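Local coordinates for ribosome inactivating type 1 protein (Iris hollandica, PDB 3MVG) that belongs to the type 1 ribosome-inactivating proteins, single-chain plant proteins whose name describes their action on ribosomes, at residues 51-56 against 61-66; 70-75 against 154-159. One frame throughout, in Å; residues are numbered along the deposited sequence. Where two conformers were deposited one is given.

Contact 1: residues 51-56 against 61-66; sequences FVRLFD and PITLVL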
# COMPACT_ATOMS: atom_id res chain seq x y z
N PHE A 51 10.56 22.44 0.78
CA PHE A 51 9.25 23.02 1.03
C PHE A 51 8.17 22.10 0.49
O PHE A 51 8.29 21.57 -0.62
CB PHE A 51 9.12 24.38 0.33
CG PHE A 51 9.83 25.53 1.02
CD1 PHE A 51 9.70 26.81 0.50
CD2 PHE A 51 10.57 25.37 2.19
CE1 PHE A 51 10.32 27.92 1.10
CE2 PHE A 51 11.20 26.48 2.80
CZ PHE A 51 11.07 27.75 2.25
N VAL A 52 7.08 21.96 1.25
CA VAL A 52 5.93 21.17 0.84
C VAL A 52 4.72 22.09 0.94
O VAL A 52 4.27 22.41 2.04
CB VAL A 52 5.74 19.92 1.73
CG1 VAL A 52 4.49 19.14 1.31
CG2 VAL A 52 6.95 19.03 1.64
N ARG A 53 4.24 22.55 -0.22
CA ARG A 53 3.12 23.47 -0.25
C ARG A 53 1.82 22.71 -0.36
O ARG A 53 1.62 21.93 -1.31
CB ARG A 53 3.28 24.50 -1.38
CG ARG A 53 2.22 25.60 -1.33
CD ARG A 53 2.62 26.89 -2.02
NE ARG A 53 3.20 26.68 -3.34
CZ ARG A 53 4.44 27.04 -3.69
NH1 ARG A 53 4.88 26.80 -4.91
NH2 ARG A 53 5.23 27.65 -2.81
N LEU A 54 0.94 22.92 0.61
CA LEU A 54 -0.31 22.18 0.72
C LEU A 54 -1.49 23.12 0.59
O LEU A 54 -1.50 24.18 1.23
CB LEU A 54 -0.39 21.48 2.07
CG LEU A 54 0.74 20.51 2.43
CD1 LEU A 54 0.56 20.05 3.86
CD2 LEU A 54 0.72 19.33 1.48
N PHE A 55 -2.49 22.72 -0.18
CA PHE A 55 -3.67 23.56 -0.47
C PHE A 55 -4.94 22.93 0.07
O PHE A 55 -5.20 21.75 -0.16
CB PHE A 55 -3.81 23.76 -1.98
CG PHE A 55 -2.70 24.56 -2.62
CD1 PHE A 55 -1.47 23.98 -2.90
CD2 PHE A 55 -2.90 25.90 -2.98
CE1 PHE A 55 -0.45 24.72 -3.50
CE2 PHE A 55 -1.89 26.64 -3.59
CZ PHE A 55 -0.66 26.05 -3.85
N ASP A 56 -5.74 23.72 0.79
CA ASP A 56 -7.01 23.25 1.33
C ASP A 56 -8.13 23.26 0.28
O ASP A 56 -7.85 23.47 -0.90
CB ASP A 56 -7.38 24.02 2.61
CG ASP A 56 -7.83 25.45 2.35
OD1 ASP A 56 -8.03 25.85 1.18
OD2 ASP A 56 -7.98 26.18 3.35
N PRO A 61 -3.15 28.07 0.71
CA PRO A 61 -1.97 27.25 0.98
C PRO A 61 -1.28 27.53 2.30
O PRO A 61 -1.39 28.61 2.87
CB PRO A 61 -1.03 27.66 -0.15
CG PRO A 61 -1.32 29.13 -0.35
CD PRO A 61 -2.79 29.32 -0.00
N ILE A 62 -0.60 26.50 2.81
CA ILE A 62 0.47 26.66 3.82
C ILE A 62 1.66 25.84 3.35
O ILE A 62 1.46 24.83 2.67
CB ILE A 62 0.04 26.25 5.27
CG1 ILE A 62 -0.22 24.74 5.39
CG2 ILE A 62 -1.15 27.06 5.73
CD1 ILE A 62 0.97 23.96 5.88
N THR A 63 2.88 26.29 3.66
CA THR A 63 4.08 25.60 3.23
C THR A 63 4.79 25.01 4.42
O THR A 63 5.27 25.75 5.28
CB THR A 63 5.02 26.54 2.46
OG1 THR A 63 4.31 27.09 1.35
CG2 THR A 63 6.26 25.79 1.96
N LEU A 64 4.87 23.68 4.47
CA LEU A 64 5.69 23.02 5.47
C LEU A 64 7.15 23.11 5.07
O LEU A 64 7.48 23.02 3.88
CB LEU A 64 5.31 21.55 5.60
CG LEU A 64 3.87 21.20 5.98
CD1 LEU A 64 3.70 19.69 5.96
CD2 LEU A 64 3.53 21.76 7.35
N VAL A 65 8.02 23.29 6.05
CA VAL A 65 9.46 23.21 5.81
C VAL A 65 9.93 21.90 6.41
O VAL A 65 9.76 21.65 7.61
CB VAL A 65 10.21 24.39 6.46
CG1 VAL A 65 11.70 24.33 6.11
CG2 VAL A 65 9.59 25.72 6.02
N LEU A 66 10.47 21.03 5.56
CA LEU A 66 11.03 19.77 6.02
C LEU A 66 12.54 19.84 6.02
O LEU A 66 13.16 20.53 5.21
CB LEU A 66 10.55 18.61 5.14
CG LEU A 66 9.17 18.04 5.50
CD1 LEU A 66 8.07 19.07 5.32
CD2 LEU A 66 8.90 16.79 4.66
O HOH W 1 6.08 28.36 -0.35

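Contact 2: residues 70-75 against 154-159; sequences NAYVVA and VLIQLV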
# COMPACT_ATOMS: atom_id res chain seq x y z
N ASN A 70 15.90 14.18 8.03
CA ASN A 70 15.00 13.28 8.74
C ASN A 70 13.57 13.26 8.20
O ASN A 70 12.70 12.60 8.77
CB ASN A 70 15.03 13.56 10.26
CG ASN A 70 14.48 14.92 10.62
OD1 ASN A 70 14.08 15.71 9.76
ND2 ASN A 70 14.43 15.19 11.93
N ALA A 71 13.34 13.97 7.10
CA ALA A 71 12.02 14.07 6.45
C ALA A 71 10.95 14.68 7.35
O ALA A 71 9.75 14.48 7.12
CB ALA A 71 11.57 12.70 5.92
N TYR A 72 11.36 15.44 8.36
CA TYR A 72 10.44 15.93 9.38
C TYR A 72 10.23 17.44 9.32
O TYR A 72 11.08 18.20 8.85
CB TYR A 72 10.96 15.55 10.77
CG TYR A 72 9.88 15.34 11.81
CD1 TYR A 72 9.64 16.30 12.80
CD2 TYR A 72 9.11 14.18 11.82
CE1 TYR A 72 8.67 16.10 13.79
CE2 TYR A 72 8.15 13.96 12.79
CZ TYR A 72 7.93 14.92 13.77
OH TYR A 72 6.97 14.70 14.72
N VAL A 73 9.08 17.87 9.81
CA VAL A 73 8.69 19.28 9.80
C VAL A 73 9.50 20.08 10.82
O VAL A 73 9.61 19.66 11.97
CB VAL A 73 7.17 19.43 10.08
CG1 VAL A 73 6.77 20.89 10.20
CG2 VAL A 73 6.35 18.76 8.99
N VAL A 74 10.04 21.23 10.40
CA VAL A 74 10.76 22.14 11.31
C VAL A 74 10.08 23.51 11.43
O VAL A 74 10.35 24.27 12.37
CB VAL A 74 12.25 22.34 10.90
CG1 VAL A 74 12.99 21.00 10.87
CG2 VAL A 74 12.37 23.07 9.55
N ALA A 75 9.19 23.82 10.49
CA ALA A 75 8.55 25.14 10.42
C ALA A 75 7.43 25.08 9.41
O ALA A 75 7.32 24.11 8.65
CB ALA A 75 9.57 26.18 10.00
N VAL A 154 -1.68 16.01 12.50
CA VAL A 154 -2.31 15.51 11.28
C VAL A 154 -1.34 15.60 10.09
O VAL A 154 -1.11 14.61 9.39
CB VAL A 154 -3.63 16.26 10.96
CG1 VAL A 154 -4.19 15.86 9.60
CG2 VAL A 154 -4.67 16.00 12.06
N LEU A 155 -0.75 16.77 9.89
CA LEU A 155 0.11 17.00 8.72
C LEU A 155 1.41 16.21 8.77
O LEU A 155 1.83 15.67 7.76
CB LEU A 155 0.38 18.49 8.53
CG LEU A 155 -0.89 19.30 8.22
CD1 LEU A 155 -0.58 20.78 8.12
CD2 LEU A 155 -1.63 18.80 6.97
N ILE A 156 2.04 16.14 9.94
CA ILE A 156 3.25 15.35 10.10
C ILE A 156 2.98 13.89 9.74
O ILE A 156 3.75 13.26 9.01
CB ILE A 156 3.84 15.49 11.52
CG1 ILE A 156 4.45 16.89 11.67
CG2 ILE A 156 4.88 14.40 11.78
CD1 ILE A 156 4.71 17.32 13.11
N GLN A 157 1.87 13.34 10.22
CA GLN A 157 1.57 11.95 9.91
C GLN A 157 1.26 11.72 8.44
O GLN A 157 1.67 10.71 7.88
CB GLN A 157 0.47 11.41 10.80
CG GLN A 157 0.89 11.26 12.24
CD GLN A 157 -0.21 10.68 13.07
OE1 GLN A 157 -0.21 9.49 13.38
NE2 GLN A 157 -1.17 11.51 13.42
N LEU A 158 0.56 12.66 7.80
CA LEU A 158 0.13 12.48 6.42
C LEU A 158 1.16 12.92 5.39
O LEU A 158 0.97 12.67 4.18
CB LEU A 158 -1.22 13.16 6.17
CG LEU A 158 -2.37 12.56 6.99
CD1 LEU A 158 -3.63 13.36 6.78
CD2 LEU A 158 -2.60 11.11 6.60
N VAL A 159 2.25 13.53 5.84
CA VAL A 159 3.34 13.94 4.95
C VAL A 159 4.63 13.21 5.34
O VAL A 159 5.14 12.42 4.55
CB VAL A 159 3.53 15.48 4.95
CG1 VAL A 159 4.73 15.87 4.13
CG2 VAL A 159 2.27 16.16 4.40

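Contact 1: residues 51-56 against 61-66
Val52 and Leu64 grip each other through two backbone hydrogen bonds, Val52 N to Leu64 O at 2.9 Å and Leu64 N to Val52 O at 2.8 Å. Leu54 and Ile62 repeat the pattern two residues on, where Leu54 N reaches Ile62 O in an almost straight bond (N-H...O 176°). Arg53 and Thr63, a non-hydrogen-bonded pair, stand between them, and Thr63 CA makes a CA-H...O contact with Val52 O (3.4 Å).

This is an antiparallel beta hairpin, strands 49-55 and 61-67, within the mixed sheet of the ribosome-inactivating protein fold. On one face of the ladder Thr63 divides its branches: CG2, anti to the backbone N, lies against Phe51 CB at 3.6 Å, while OG1 sits by the aliphatic part of Arg53. One water joins Thr63 OG1 to Arg53 NH2, the latter bond weak. Phe51 and Val65 run alongside each other in the same direction, with Phe51 CE2 3.7 Å from Val65 CG2. At the far end Pro61 CB rests over one face of the Phe55 ring in a CH-pi contact, 3.9 Å from the centroid.

The other face is aliphatic: Leu54 CD1 meets Leu64 CD1 at 3.8 Å. Helices 13-27 and 126-138 pack on this face. Strand 3-7 flanks strand 49-55 on the side away from 61-67, and Glu5 takes Arg53 NE in a salt bridge.

Contact 2: residues 70-75 against 154-159
Tyr72 and Val73 both bear on Ile156, joining strand 72-78 to helix 146-164 in the sheet-against-helix core of the ribosome-inactivating protein fold. Ahead of them, Asn70 forms an Asx turn: its OD1 accepts from Tyr72 N at 3.1 Å, with the donor well above the carbonyl plane. A G1 beta bulge follows, Ala71 and Tyr72 together standing across from Asn67, where the hairpin turns out of strand 61-67. The backbone of this turn also reaches the helix beyond residues 154-159, Asn70 O accepting from Arg164 NH2 and Ala71 O hydrogen-bonding to Ser160 OG.

The Tyr72 ring, carried by a CG roughly anti to the backbone N (chi1 -151°), brings its phenol end to Ile156 even though its CB does not point at the helix. CE2 approaches Ile156 CG2 at 3.5 Å, and the phenol oxygen OH lies 3.6 Å from that same methyl; the side chain meets the isoleucine aslant. Tyr72 OH is hydrogen-bonded to Gly106 O, which ties down the far end of the ring, and Tyr108 of helix 108-115 touches both Tyr72 and Ile156. A bound glycerol lies about 4 Å from the tyrosine side chain.

Val73, next in the strand, points its CB toward the helix, while Leu66 of the adjoining strand touches its side chain. Ile156 CG2 and CD1 both lie by the phenol end of Tyr72, whereas Ile156 CG1 sits 3.8 Å from Val73 CG2.

Both contacts are buried, contact 2 about 3 Å from the centre of the chain and contact 1 about 12 Å, measured centre to centre. Contact 1 lies within the sheet and is built on a ladder of backbone bonds edged by side chains; between its two segments contact 2, which joins the sheet to a helix, is side-chain packing without a hydrogen bond, and it buries far less surface. They meet where strands 61-67 and 72-78 run side by side: Val65 N lies 2.8 Å from Ala75 O and Val65 O 2.8 Å from Val74 N, both probable hydrogen bonds. Helix 126-138 touches side chains of contact 1 and of the helical segment 154-159.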